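Local coordinates for protein Rab GDP-dissociation inhibitor (Saccharomyces cerevisiae, PDB 2BCG) that inhibits the release of GDP from the Rab GTPase Sec4 and extracts GDP-bound Ypt7 from vacuolar membranes, serving the yeast secretory pathway, at residues L91-E96 / P233-M238; G95-I100 / S425-V430; I87-M92 / S416-S421; K113-S118 / A327-I332; R80-D85 / K359-A364. One frame throughout, in Å; residues are numbered along the deposited sequence.

Contact 1. Residues L91-E96 / P233-M238; sequences LMANGE and PYLYPM
Leu91 and Met92 pair with Leu235 and Tyr234 in an antiparallel ladder, one side of a three-stranded sheet whose central strand is 234-237 and whose other outer strand is 112-114. Leu91 and Leu235 are the hydrogen-bonded pair: Leu91 N gives to Leu235 O at 3.0 Å, and Leu235 N returns a bond to Leu91 O at 2.8 Å. Met92 and Tyr234 form the following non-hydrogen-bonded pair, after which Ala93 N bonds to Pro233 O at 2.8 Å. Between these rungs, the CA-H groups of Tyr234 and Met92 point at Leu91 O and Pro233 O. The side chains of Leu91 and Leu235 share one face of the sheet, with CB atoms 4.2 Å apart, and Leu91 CD1 meets Pro237 CD at 4.1 Å. Those of Met92 and Tyr234 diverge, but the Met92 chain bends at chi2 (-76°), and SD lies 3.8 Å from Pro233 CB and 4.0 Å from Tyr234 CE1. This Met-aromatic contact is oblique, the sulfur lying 57° off the ring normal. Pro233 CG covers the centre of one face of the Tyr234 ring, 3.6 Å above its plane, while Leu91 O lies at the edge, in plane. A type I turn from Met92 to Gly95 then leads into helix 96-104. Strand 234-237 enters the region 236-261 that interacts with Ypt1, and the pairing is a two-residue antiparallel ladder along the edge of the three-stranded sheet.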
# COMPACT_ATOMS: atom_id res chain seq x y z
N LEU A 91 4.27 -7.84 -4.89
CA LEU A 91 5.47 -7.82 -4.01
C LEU A 91 6.21 -9.17 -4.11
O LEU A 91 5.60 -10.21 -3.90
CB LEU A 91 5.05 -7.64 -2.54
CG LEU A 91 4.63 -6.22 -2.10
CD1 LEU A 91 3.21 -5.91 -2.59
CD2 LEU A 91 4.73 -6.07 -0.59
N MET A 92 7.51 -9.15 -4.41
CA MET A 92 8.29 -10.38 -4.23
C MET A 92 8.29 -10.76 -2.74
O MET A 92 8.62 -9.94 -1.86
CB MET A 92 9.74 -10.20 -4.69
CG MET A 92 9.91 -10.15 -6.18
SD MET A 92 9.77 -11.83 -6.87
CE MET A 92 11.17 -11.96 -7.95
N ALA A 93 7.96 -12.01 -2.45
CA ALA A 93 7.85 -12.46 -1.07
C ALA A 93 9.13 -12.30 -0.25
O ALA A 93 9.03 -12.11 0.96
CB ALA A 93 7.35 -13.88 -1.00
N ASN A 94 10.32 -12.35 -0.88
CA ASN A 94 11.59 -12.13 -0.15
C ASN A 94 12.26 -10.85 -0.58
O ASN A 94 13.48 -10.65 -0.39
CB ASN A 94 12.55 -13.34 -0.30
CG ASN A 94 13.66 -13.36 0.76
OD1 ASN A 94 14.85 -13.50 0.43
ND2 ASN A 94 13.28 -13.18 2.02
N GLY A 95 11.46 -9.95 -1.16
CA GLY A 95 11.98 -8.68 -1.63
C GLY A 95 12.24 -7.65 -0.54
O GLY A 95 11.89 -7.83 0.63
N GLU A 96 12.87 -6.56 -0.94
CA GLU A 96 13.17 -5.49 0.01
C GLU A 96 11.91 -4.85 0.63
O GLU A 96 11.92 -4.50 1.82
CB GLU A 96 14.02 -4.40 -0.65
CG GLU A 96 14.59 -3.39 0.34
CD GLU A 96 15.55 -4.02 1.35
OE1 GLU A 96 16.49 -4.72 0.92
OE2 GLU A 96 15.36 -3.83 2.59
N PRO A 233 6.05 -16.48 -6.55
CA PRO A 233 6.94 -15.61 -5.78
C PRO A 233 6.29 -14.35 -5.16
O PRO A 233 7.00 -13.56 -4.54
CB PRO A 233 7.96 -15.19 -6.82
CG PRO A 233 7.17 -15.18 -8.10
CD PRO A 233 6.19 -16.28 -8.00
N TYR A 234 4.97 -14.19 -5.31
CA TYR A 234 4.33 -12.88 -5.05
C TYR A 234 3.33 -12.83 -3.94
O TYR A 234 2.55 -13.77 -3.74
CB TYR A 234 3.59 -12.42 -6.30
CG TYR A 234 4.41 -12.35 -7.55
CD1 TYR A 234 5.54 -11.54 -7.61
CD2 TYR A 234 4.00 -12.98 -8.72
CE1 TYR A 234 6.30 -11.45 -8.76
CE2 TYR A 234 4.74 -12.89 -9.88
CZ TYR A 234 5.90 -12.11 -9.91
OH TYR A 234 6.62 -12.00 -11.08
N LEU A 235 3.30 -11.66 -3.31
CA LEU A 235 2.21 -11.26 -2.41
C LEU A 235 1.44 -10.03 -2.98
O LEU A 235 1.96 -9.33 -3.81
CB LEU A 235 2.78 -10.89 -1.04
CG LEU A 235 3.70 -11.89 -0.32
CD1 LEU A 235 4.24 -11.30 0.99
CD2 LEU A 235 2.93 -13.21 -0.07
N TYR A 236 0.22 -9.82 -2.48
CA TYR A 236 -0.59 -8.67 -2.91
C TYR A 236 -1.40 -8.19 -1.69
O TYR A 236 -1.92 -9.00 -0.94
CB TYR A 236 -1.53 -9.07 -4.06
CG TYR A 236 -2.33 -7.89 -4.61
CD1 TYR A 236 -1.77 -7.03 -5.56
CD2 TYR A 236 -3.63 -7.62 -4.14
CE1 TYR A 236 -2.47 -5.92 -6.02
CE2 TYR A 236 -4.33 -6.52 -4.61
CZ TYR A 236 -3.75 -5.67 -5.54
OH TYR A 236 -4.50 -4.61 -5.97
N PRO A 237 -1.47 -6.87 -1.47
CA PRO A 237 -2.21 -6.36 -0.30
C PRO A 237 -3.73 -6.43 -0.43
O PRO A 237 -4.31 -6.04 -1.47
CB PRO A 237 -1.81 -4.88 -0.23
CG PRO A 237 -1.46 -4.52 -1.64
CD PRO A 237 -0.89 -5.78 -2.27
N MET A 238 -4.38 -6.84 0.65
CA MET A 238 -5.83 -6.73 0.76
C MET A 238 -6.22 -5.25 0.66
O MET A 238 -5.57 -4.36 1.29
CB MET A 238 -6.30 -7.30 2.11
CG MET A 238 -6.03 -8.77 2.32
SD MET A 238 -6.83 -9.81 1.08
CE MET A 238 -8.55 -9.50 1.53

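Contact 2. Residues G95-I100 / S425-V430; sequences GELTNI and SMTDDV
Leu97 and Thr427 face each other, CA atoms 6.2 Å apart, where the axes of segments 96-100 and 425-430, parts of helices 96-104 and 424-438, come within 9.8 Å at 58° between their N-to-C directions. This helix-helix packing joins the first turn of one helix to an early turn of the other. Thr427 carries most of the contact. Its CG2, anti to the carbonyl carbon, touches Leu97 CB at 3.7 Å and Ile100 CD1 at 4.1 Å, the Ile100 and Thr427 side chains sliding past each other in opposite directions. The other branch, OG1, is 3.6 Å from Glu96 CB. Met426 starts off to one side, but its chain bends at chi2 (-78°) and again at chi3, and its terminal CE meets Leu97 CD2 at 4.0 Å. Leu97 and Met426 also touch helix 21-32. Thr427 OG1 also bonds to Glu424 O in its own helix, while Glu424 OE2 takes the N-H of Glu96. A water bridges the helices, accepting from Leu97 N at 2.8 Å and bonding to Thr427 OG1 at 2.8 Å.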
# COMPACT_ATOMS: atom_id res chain seq x y z
N GLY A 95 11.46 -9.95 -1.16
CA GLY A 95 11.98 -8.68 -1.63
C GLY A 95 12.24 -7.65 -0.54
O GLY A 95 11.89 -7.83 0.63
N GLU A 96 12.87 -6.56 -0.94
CA GLU A 96 13.17 -5.49 0.01
C GLU A 96 11.91 -4.85 0.63
O GLU A 96 11.92 -4.50 1.82
CB GLU A 96 14.02 -4.40 -0.65
CG GLU A 96 14.59 -3.39 0.34
CD GLU A 96 15.55 -4.02 1.35
OE1 GLU A 96 16.49 -4.72 0.92
OE2 GLU A 96 15.36 -3.83 2.59
N LEU A 97 10.80 -4.72 -0.13
CA LEU A 97 9.61 -4.10 0.47
C LEU A 97 9.10 -4.93 1.62
O LEU A 97 8.72 -4.38 2.67
CB LEU A 97 8.54 -3.77 -0.59
CG LEU A 97 7.26 -3.09 -0.06
CD1 LEU A 97 7.60 -1.81 0.71
CD2 LEU A 97 6.27 -2.80 -1.20
N THR A 98 9.14 -6.26 1.49
CA THR A 98 8.72 -7.07 2.63
C THR A 98 9.65 -6.83 3.83
O THR A 98 9.18 -6.73 4.98
CB THR A 98 8.60 -8.58 2.30
OG1 THR A 98 9.87 -9.09 1.93
CG2 THR A 98 7.63 -8.77 1.16
N ASN A 99 10.96 -6.73 3.58
CA ASN A 99 11.96 -6.46 4.64
C ASN A 99 11.65 -5.12 5.37
O ASN A 99 11.73 -5.02 6.61
CB ASN A 99 13.36 -6.46 4.01
CG ASN A 99 14.48 -6.46 5.06
OD1 ASN A 99 14.38 -7.11 6.09
ND2 ASN A 99 15.53 -5.69 4.80
N ILE A 100 11.30 -4.10 4.60
CA ILE A 100 10.95 -2.79 5.18
C ILE A 100 9.65 -2.89 5.96
O ILE A 100 9.56 -2.38 7.07
CB ILE A 100 10.84 -1.72 4.09
CG1 ILE A 100 12.18 -1.54 3.38
CG2 ILE A 100 10.32 -0.37 4.66
CD1 ILE A 100 12.08 -0.65 2.15
N SER A 425 12.11 -2.46 -8.13
CA SER A 425 12.74 -1.23 -8.64
C SER A 425 12.29 0.01 -7.82
O SER A 425 13.03 1.00 -7.71
CB SER A 425 12.51 -1.02 -10.14
OG SER A 425 11.13 -0.84 -10.40
N MET A 426 11.09 -0.04 -7.22
CA MET A 426 10.59 1.07 -6.39
C MET A 426 11.41 1.11 -5.10
O MET A 426 11.85 2.20 -4.70
CB MET A 426 9.08 0.93 -6.14
CG MET A 426 8.42 2.02 -5.28
SD MET A 426 8.75 1.81 -3.49
CE MET A 426 7.76 0.30 -3.19
N THR A 427 11.69 -0.04 -4.48
CA THR A 427 12.53 -0.02 -3.25
C THR A 427 13.99 0.31 -3.58
O THR A 427 14.69 0.91 -2.77
CB THR A 427 12.41 -1.29 -2.41
OG1 THR A 427 12.60 -2.43 -3.24
CG2 THR A 427 11.02 -1.36 -1.79
N ASP A 428 14.47 -0.10 -4.75
CA ASP A 428 15.80 0.37 -5.20
C ASP A 428 15.82 1.90 -5.19
O ASP A 428 16.81 2.51 -4.76
CB ASP A 428 16.18 -0.16 -6.59
CG ASP A 428 16.49 -1.64 -6.57
OD1 ASP A 428 16.58 -2.20 -7.69
OD2 ASP A 428 16.67 -2.23 -5.48
N ASP A 429 14.74 2.52 -5.71
CA ASP A 429 14.64 3.98 -5.78
C ASP A 429 14.60 4.57 -4.36
O ASP A 429 15.33 5.52 -4.05
CB ASP A 429 13.40 4.40 -6.57
CG ASP A 429 13.46 5.85 -7.04
OD1 ASP A 429 14.59 6.39 -7.20
OD2 ASP A 429 12.37 6.42 -7.28
N VAL A 430 13.77 4.02 -3.48
CA VAL A 430 13.79 4.46 -2.07
C VAL A 430 15.21 4.44 -1.47
O VAL A 430 15.65 5.41 -0.87
CB VAL A 430 12.87 3.56 -1.23
CG1 VAL A 430 13.10 3.75 0.30
CG2 VAL A 430 11.40 3.82 -1.61
O HOH W 1 10.83 -4.57 -2.96

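Contact 3. Residues I87-M92 / S416-S421; sequences IPKFLM and SYDASS
Lys89 reaches across to Asp418 and Ser420 with its ammonium group, while Ile87 crosses Tyr417 at about a right angle. The lysine chain turns at chi2 (-81°), which sets the course of CD, and is extended beyond it; CD and CE pass beside Ser420 O before NZ settles within the curve of the 416-421 loop. There NZ donates to Ser420 O at 2.8 Å and to Asp418 O at 2.9 Å, in both cases from above the carbonyl plane, 60° out of it for Asp418. NZ also forms a salt bridge with Asp418 OD2 at 3.0 Å. That oxygen also accepts two bonds from within its own loop: Ser420 N bonds to it at 2.9 Å from above the carboxylate, and Ser420 OG at 2.7 Å on the syn lone pair. The bond from Ser420 N makes an Asx turn of the loop, which joins strand 411-413, an outer strand of the five-stranded parallel sheet of this Rossmann-like fold, to helix 424-438. The carboxylate probably balances the charge of the buried lysine, and the two carbonyls help solvate it. Nearby, one water donates to both Pro88 O and Ser420 O. Farther along, Phe90 N gives a nearly straight bond (174°) to Ser421 O at 2.9 Å. At the other end, Ile87 CD1 packs on Tyr417 CB at 3.9 Å, meeting the ring obliquely, and the tyrosine OH bonds to Thr22 N.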
# COMPACT_ATOMS: atom_id res chain seq x y z
N ILE A 87 -1.77 1.39 -11.27
CA ILE A 87 -0.50 0.85 -11.74
C ILE A 87 -0.25 -0.53 -11.12
O ILE A 87 -0.08 -0.63 -9.90
CB ILE A 87 0.70 1.80 -11.44
CG1 ILE A 87 0.46 3.14 -12.12
CG2 ILE A 87 2.03 1.11 -11.87
CD1 ILE A 87 1.60 4.14 -11.93
N PRO A 88 -0.25 -1.60 -11.94
CA PRO A 88 -0.18 -2.92 -11.34
C PRO A 88 1.22 -3.26 -10.79
O PRO A 88 2.23 -3.06 -11.47
CB PRO A 88 -0.58 -3.84 -12.51
CG PRO A 88 -0.11 -3.10 -13.72
CD PRO A 88 -0.31 -1.65 -13.42
N LYS A 89 1.27 -3.78 -9.58
CA LYS A 89 2.53 -4.30 -9.03
C LYS A 89 2.19 -5.40 -8.06
O LYS A 89 1.19 -5.27 -7.31
CB LYS A 89 3.30 -3.24 -8.23
CG LYS A 89 3.65 -2.00 -8.98
CD LYS A 89 4.89 -2.24 -9.84
CE LYS A 89 5.20 -1.02 -10.65
NZ LYS A 89 6.44 -1.27 -11.46
N PHE A 90 3.00 -6.48 -8.07
CA PHE A 90 3.06 -7.43 -6.98
C PHE A 90 4.26 -7.20 -6.06
O PHE A 90 5.19 -6.46 -6.40
CB PHE A 90 3.11 -8.84 -7.54
CG PHE A 90 1.83 -9.24 -8.27
CD1 PHE A 90 1.86 -9.68 -9.61
CD2 PHE A 90 0.60 -9.19 -7.62
CE1 PHE A 90 0.67 -10.07 -10.26
CE2 PHE A 90 -0.58 -9.56 -8.28
CZ PHE A 90 -0.54 -10.01 -9.60
N LEU A 91 4.27 -7.84 -4.89
CA LEU A 91 5.47 -7.82 -4.01
C LEU A 91 6.21 -9.17 -4.11
O LEU A 91 5.60 -10.21 -3.90
CB LEU A 91 5.05 -7.64 -2.54
CG LEU A 91 4.63 -6.22 -2.10
CD1 LEU A 91 3.21 -5.91 -2.59
CD2 LEU A 91 4.73 -6.07 -0.59
N MET A 92 7.51 -9.15 -4.41
CA MET A 92 8.29 -10.38 -4.23
C MET A 92 8.29 -10.76 -2.74
O MET A 92 8.62 -9.94 -1.86
CB MET A 92 9.74 -10.20 -4.69
CG MET A 92 9.91 -10.15 -6.18
SD MET A 92 9.77 -11.83 -6.87
CE MET A 92 11.17 -11.96 -7.95
N SER A 416 9.21 7.84 -11.95
CA SER A 416 7.83 7.35 -12.22
C SER A 416 7.78 5.84 -12.04
O SER A 416 8.78 5.14 -12.26
CB SER A 416 7.38 7.68 -13.64
OG SER A 416 7.47 9.04 -13.92
N TYR A 417 6.62 5.31 -11.65
CA TYR A 417 6.53 3.83 -11.47
C TYR A 417 6.59 3.15 -12.83
O TYR A 417 5.88 3.54 -13.76
CB TYR A 417 5.24 3.48 -10.72
CG TYR A 417 5.24 4.16 -9.36
CD1 TYR A 417 6.10 3.71 -8.35
CD2 TYR A 417 4.45 5.28 -9.11
CE1 TYR A 417 6.20 4.35 -7.14
CE2 TYR A 417 4.50 5.93 -7.85
CZ TYR A 417 5.39 5.45 -6.87
OH TYR A 417 5.50 6.09 -5.65
N ASP A 418 7.47 2.16 -12.91
CA ASP A 418 7.87 1.63 -14.21
C ASP A 418 7.01 0.43 -14.64
O ASP A 418 6.00 0.12 -13.99
CB ASP A 418 9.39 1.31 -14.21
CG ASP A 418 9.78 0.16 -13.29
OD1 ASP A 418 10.99 0.05 -12.92
OD2 ASP A 418 8.92 -0.68 -12.96
N ALA A 419 7.38 -0.20 -15.75
CA ALA A 419 6.58 -1.29 -16.33
C ALA A 419 6.84 -2.64 -15.69
O ALA A 419 6.17 -3.63 -16.03
CB ALA A 419 6.88 -1.38 -17.81
N SER A 420 7.78 -2.72 -14.75
CA SER A 420 8.11 -4.01 -14.12
C SER A 420 6.89 -4.47 -13.33
O SER A 420 6.06 -3.66 -12.90
CB SER A 420 9.36 -3.95 -13.26
OG SER A 420 9.13 -3.21 -12.09
N SER A 421 6.83 -5.79 -13.12
CA SER A 421 5.60 -6.38 -12.58
C SER A 421 5.55 -6.41 -11.06
O SER A 421 4.55 -6.81 -10.47
CB SER A 421 5.46 -7.80 -13.14
OG SER A 421 6.46 -8.66 -12.62
O HOH W 2 3.54 -2.73 -13.71
O HOH W 3 8.16 1.32 -10.06

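Contact 4. Residues K113-S118 / A327-I332; sequences KQVSGS and ADSLQI
Ser118 and Gln331 meet through their side chains, and the backbone bond beside them runs from Gln331 N to Gly117 O at 3.1 Å. Gln331 NE2 donates to Ser118 OG at 2.8 Å, with the hydroxyl oxygen only 4° out of the amide plane. At the other end of the contact, Ser116 N is shared: it gives a bond of 3.1 Å to Ser329 OG and a weak one to Ser329 O. Val115 CG1, anti to its backbone N (chi1 169°), lies against Leu330 CA at 3.7 Å, and Ser116 CB meets Ala327 CB at 4.0 Å. A second layer orients these groups. Ser329 OG, set between its backbone N and carbonyl carbon (chi1 58°), donates to Asp328 OD2 at 2.9 Å, which turns its oxygen as an acceptor toward Ser116 N. A water links Ser116 OG to Asp328 N. The Gln331 amide has further partners: NE2 also bonds to Tyr234 OH, and OE1 to Ser421 OG, so that both ends of the group are gripped and its rotation is fixed. Residues 113 and 114 belong to the region that interacts with Ypt1, and the side chain of Ser118 is about 9 Å from a bound geranylgeranyl group. Ser118 and Gln331 form a parallel bridge, the pairing that joins strand 118-122 to strand 330-334 in a mixed seven-stranded sheet.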
# COMPACT_ATOMS: atom_id res chain seq x y z
N LYS A 113 -2.10 -11.32 0.91
CA LYS A 113 -2.38 -12.71 0.49
C LYS A 113 -1.40 -13.11 -0.61
O LYS A 113 -0.92 -12.29 -1.36
CB LYS A 113 -3.80 -12.89 -0.09
CG LYS A 113 -4.94 -12.68 0.81
CD LYS A 113 -6.15 -13.37 0.22
CE LYS A 113 -7.18 -13.58 1.31
NZ LYS A 113 -8.55 -13.62 0.74
N GLN A 114 -1.13 -14.41 -0.71
CA GLN A 114 -0.32 -14.92 -1.82
C GLN A 114 -1.05 -14.78 -3.14
O GLN A 114 -2.25 -15.02 -3.24
CB GLN A 114 -0.03 -16.40 -1.62
CG GLN A 114 0.85 -16.67 -0.43
CD GLN A 114 1.21 -18.15 -0.36
OE1 GLN A 114 0.68 -18.90 0.47
NE2 GLN A 114 2.08 -18.57 -1.25
N VAL A 115 -0.28 -14.50 -4.18
CA VAL A 115 -0.82 -14.59 -5.55
C VAL A 115 -0.74 -16.08 -5.97
O VAL A 115 0.25 -16.75 -5.67
CB VAL A 115 0.03 -13.67 -6.47
CG1 VAL A 115 -0.28 -13.89 -7.95
CG2 VAL A 115 -0.17 -12.17 -6.06
N SER A 116 -1.78 -16.59 -6.62
CA SER A 116 -1.88 -18.06 -6.87
C SER A 116 -0.82 -18.65 -7.78
O SER A 116 -0.45 -19.85 -7.64
CB SER A 116 -3.26 -18.41 -7.43
OG SER A 116 -4.26 -17.80 -6.65
N GLY A 117 -0.31 -17.87 -8.69
CA GLY A 117 0.70 -18.41 -9.61
C GLY A 117 1.16 -17.40 -10.60
O GLY A 117 0.56 -16.32 -10.71
N SER A 118 2.23 -17.74 -11.32
CA SER A 118 2.76 -16.95 -12.45
C SER A 118 2.70 -17.88 -13.65
O SER A 118 3.15 -19.03 -13.56
CB SER A 118 4.20 -16.48 -12.18
OG SER A 118 4.76 -15.81 -13.31
N ALA A 327 -8.04 -19.54 -10.89
CA ALA A 327 -7.19 -18.84 -9.90
C ALA A 327 -7.83 -17.54 -9.43
O ALA A 327 -8.42 -16.82 -10.23
CB ALA A 327 -5.81 -18.57 -10.51
N ASP A 328 -7.66 -17.20 -8.16
CA ASP A 328 -8.17 -15.92 -7.66
C ASP A 328 -7.26 -14.75 -8.00
O ASP A 328 -7.72 -13.60 -7.92
CB ASP A 328 -8.55 -15.93 -6.16
CG ASP A 328 -7.37 -16.14 -5.24
OD1 ASP A 328 -7.63 -16.65 -4.11
OD2 ASP A 328 -6.22 -15.80 -5.56
N SER A 329 -6.04 -15.04 -8.43
CA SER A 329 -5.04 -14.02 -8.71
C SER A 329 -3.92 -14.70 -9.45
O SER A 329 -3.61 -15.89 -9.21
CB SER A 329 -4.51 -13.36 -7.42
OG SER A 329 -3.94 -14.34 -6.53
N LEU A 330 -3.28 -13.96 -10.34
CA LEU A 330 -2.14 -14.51 -11.05
C LEU A 330 -1.41 -13.41 -11.79
O LEU A 330 -1.96 -12.31 -12.02
CB LEU A 330 -2.53 -15.63 -12.03
CG LEU A 330 -3.46 -15.20 -13.17
CD1 LEU A 330 -3.03 -15.81 -14.54
CD2 LEU A 330 -4.95 -15.49 -12.91
N GLN A 331 -0.19 -13.74 -12.21
CA GLN A 331 0.52 -13.00 -13.22
C GLN A 331 0.53 -13.78 -14.53
O GLN A 331 0.71 -15.01 -14.49
CB GLN A 331 1.98 -12.81 -12.77
CG GLN A 331 2.95 -12.47 -13.91
CD GLN A 331 4.29 -12.06 -13.39
OE1 GLN A 331 4.60 -10.87 -13.30
NE2 GLN A 331 5.10 -13.05 -13.03
N ILE A 332 0.34 -13.10 -15.65
CA ILE A 332 0.71 -13.70 -16.92
C ILE A 332 1.91 -12.95 -17.49
O ILE A 332 1.91 -11.70 -17.48
CB ILE A 332 -0.45 -13.66 -17.96
CG1 ILE A 332 -1.69 -14.39 -17.44
CG2 ILE A 332 0.01 -14.30 -19.28
CD1 ILE A 332 -2.93 -14.21 -18.36
O HOH W 4 -6.67 -19.30 -6.37

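Contact 5. Residues R80-D85 / K359-A364; sequences RDWNVD and KGHYLA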
# COMPACT_ATOMS: atom_id res chain seq x y z
N ARG A 80 -17.88 1.34 -2.70
CA ARG A 80 -17.00 0.99 -1.57
C ARG A 80 -16.29 -0.37 -1.75
O ARG A 80 -15.26 -0.62 -1.13
CB ARG A 80 -17.76 1.02 -0.23
CG ARG A 80 -19.09 0.24 -0.19
CD ARG A 80 -19.78 0.39 1.20
NE ARG A 80 -19.69 1.77 1.72
CZ ARG A 80 -20.56 2.74 1.46
NH1 ARG A 80 -21.63 2.51 0.71
NH2 ARG A 80 -20.38 3.95 1.98
N ASP A 81 -16.85 -1.25 -2.58
CA ASP A 81 -16.26 -2.55 -2.86
C ASP A 81 -15.07 -2.51 -3.84
O ASP A 81 -14.39 -3.53 -4.04
CB ASP A 81 -17.32 -3.47 -3.49
CG ASP A 81 -18.33 -3.99 -2.49
OD1 ASP A 81 -19.18 -4.82 -2.93
OD2 ASP A 81 -18.30 -3.59 -1.31
N TRP A 82 -14.83 -1.36 -4.45
CA TRP A 82 -13.85 -1.28 -5.54
C TRP A 82 -12.63 -0.47 -5.10
O TRP A 82 -12.78 0.67 -4.65
CB TRP A 82 -14.51 -0.64 -6.78
CG TRP A 82 -15.57 -1.52 -7.40
CD1 TRP A 82 -16.89 -1.65 -7.00
CD2 TRP A 82 -15.40 -2.42 -8.50
NE1 TRP A 82 -17.54 -2.59 -7.77
CE2 TRP A 82 -16.66 -3.05 -8.73
CE3 TRP A 82 -14.32 -2.73 -9.34
CZ2 TRP A 82 -16.84 -3.98 -9.75
CZ3 TRP A 82 -14.50 -3.65 -10.35
CH2 TRP A 82 -15.75 -4.27 -10.55
N ASN A 83 -11.45 -1.07 -5.27
CA ASN A 83 -10.17 -0.43 -4.95
C ASN A 83 -9.24 -0.85 -6.08
O ASN A 83 -8.57 -1.87 -6.00
CB ASN A 83 -9.60 -0.93 -3.62
CG ASN A 83 -10.50 -0.59 -2.45
OD1 ASN A 83 -10.58 0.58 -2.06
ND2 ASN A 83 -11.20 -1.59 -1.91
N VAL A 84 -9.28 -0.10 -7.16
CA VAL A 84 -8.65 -0.53 -8.39
C VAL A 84 -7.31 0.16 -8.59
O VAL A 84 -7.26 1.39 -8.71
CB VAL A 84 -9.57 -0.21 -9.59
CG1 VAL A 84 -8.91 -0.66 -10.90
CG2 VAL A 84 -10.96 -0.78 -9.37
N ASP A 85 -6.24 -0.64 -8.61
CA ASP A 85 -4.89 -0.11 -8.84
C ASP A 85 -4.84 0.63 -10.18
O ASP A 85 -5.29 0.12 -11.22
CB ASP A 85 -3.86 -1.25 -8.89
CG ASP A 85 -3.77 -2.03 -7.60
OD1 ASP A 85 -4.11 -1.49 -6.51
OD2 ASP A 85 -3.35 -3.20 -7.69
N LYS A 359 -18.23 -8.78 -5.55
CA LYS A 359 -18.29 -10.22 -5.70
C LYS A 359 -18.48 -10.67 -7.15
O LYS A 359 -19.34 -10.13 -7.86
CB LYS A 359 -19.47 -10.73 -4.88
CG LYS A 359 -19.58 -12.22 -4.89
CD LYS A 359 -20.67 -12.69 -3.92
CE LYS A 359 -20.62 -14.21 -3.76
NZ LYS A 359 -19.34 -14.69 -3.13
N GLY A 360 -17.67 -11.65 -7.58
CA GLY A 360 -17.82 -12.24 -8.89
C GLY A 360 -17.01 -11.57 -9.99
O GLY A 360 -16.86 -12.12 -11.09
N HIS A 361 -16.48 -10.39 -9.69
CA HIS A 361 -15.65 -9.72 -10.67
C HIS A 361 -14.15 -10.02 -10.52
O HIS A 361 -13.68 -10.49 -9.47
CB HIS A 361 -15.91 -8.20 -10.63
CG HIS A 361 -17.33 -7.82 -10.98
ND1 HIS A 361 -17.78 -7.71 -12.28
CD2 HIS A 361 -18.40 -7.55 -10.19
CE1 HIS A 361 -19.07 -7.39 -12.27
NE2 HIS A 361 -19.47 -7.29 -11.02
N TYR A 362 -13.43 -9.81 -11.62
CA TYR A 362 -11.97 -9.90 -11.64
C TYR A 362 -11.47 -8.63 -12.26
O TYR A 362 -12.13 -8.08 -13.15
CB TYR A 362 -11.49 -11.13 -12.45
CG TYR A 362 -11.83 -12.45 -11.78
CD1 TYR A 362 -13.17 -12.90 -11.70
CD2 TYR A 362 -10.83 -13.25 -11.23
CE1 TYR A 362 -13.48 -14.10 -11.07
CE2 TYR A 362 -11.14 -14.46 -10.61
CZ TYR A 362 -12.47 -14.86 -10.53
OH TYR A 362 -12.79 -16.05 -9.94
N LEU A 363 -10.31 -8.19 -11.79
CA LEU A 363 -9.61 -7.09 -12.40
C LEU A 363 -8.39 -7.69 -13.11
O LEU A 363 -7.63 -8.46 -12.54
CB LEU A 363 -9.11 -6.09 -11.35
CG LEU A 363 -10.20 -5.30 -10.59
CD1 LEU A 363 -9.61 -4.51 -9.45
CD2 LEU A 363 -10.91 -4.38 -11.57
N ALA A 364 -8.21 -7.33 -14.36
CA ALA A 364 -7.07 -7.81 -15.14
C ALA A 364 -6.43 -6.59 -15.73
O ALA A 364 -7.05 -5.91 -16.58
CB ALA A 364 -7.52 -8.76 -16.23
O HOH W 5 -19.09 -7.58 -3.13
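Trp82 lays the outer rim of its six-membered ring against His361 and Leu363. His361 CG is anti to the carbonyl carbon (chi1 -62°), which carries the imidazole to the tryptophan, and the two side chains cross at about a right angle. Their ring planes are 49° apart, an oblique meeting with centroids separated by 5.4 Å. Trp82 CZ2 lies over one face of the imidazole, 3.8 Å above its plane and offset toward the rim, while Trp82 CH2 is 3.9 Å from His361 CG. The contact sets residues 82-84, which run into strand 84-85, against the start of strand 362-369 in the mixed seven-stranded sheet, packed through side chains, without strand pairing. Leu363, its CG anti to the carbonyl carbon (chi1 -67°), forks between two neighbours: CD2 touches Trp82 CZ3 at 3.9 Å, at the edge of the indole and near its plane, and CD1 meets Val84 CG2 at 4.0 Å. Ile316 of strand 303-317 packs on Trp82, His361 and Leu363, and Trp82 NE1 bonds to Phe76 O. Beyond the rings, a water donates to Asp81 OD1 at 2.8 Å and accepts from Lys359 N.

In the fold
Contact 1 is the hub. Strand 234-237 also pairs with strand 112-114 of contact 4, Tyr236 N to Lys113 O being 2.9 Å, and reaches contact 5 through Tyr236 OH and Asp85 OD2, 2.5 Å apart. Contact 2 shares Gly95 and Glu96 with it, and Leu91 CD2 packs on Leu97 CD2 at 3.7 Å; contact 3 shares Leu91 and Met92. Contact 3 touches contact 2 through Asp418 OD1 and Ser425 OG (2.7 Å) and contact 4 through Phe90 CD2 and Val115 CG2 (3.4 Å). Contacts 2 and 5 are farthest apart, their centres about 26 Å from each other. Toward the bound lipid, the side chain of Pro233 in contact 1 comes within about 8 Å of a geranylgeranyl group.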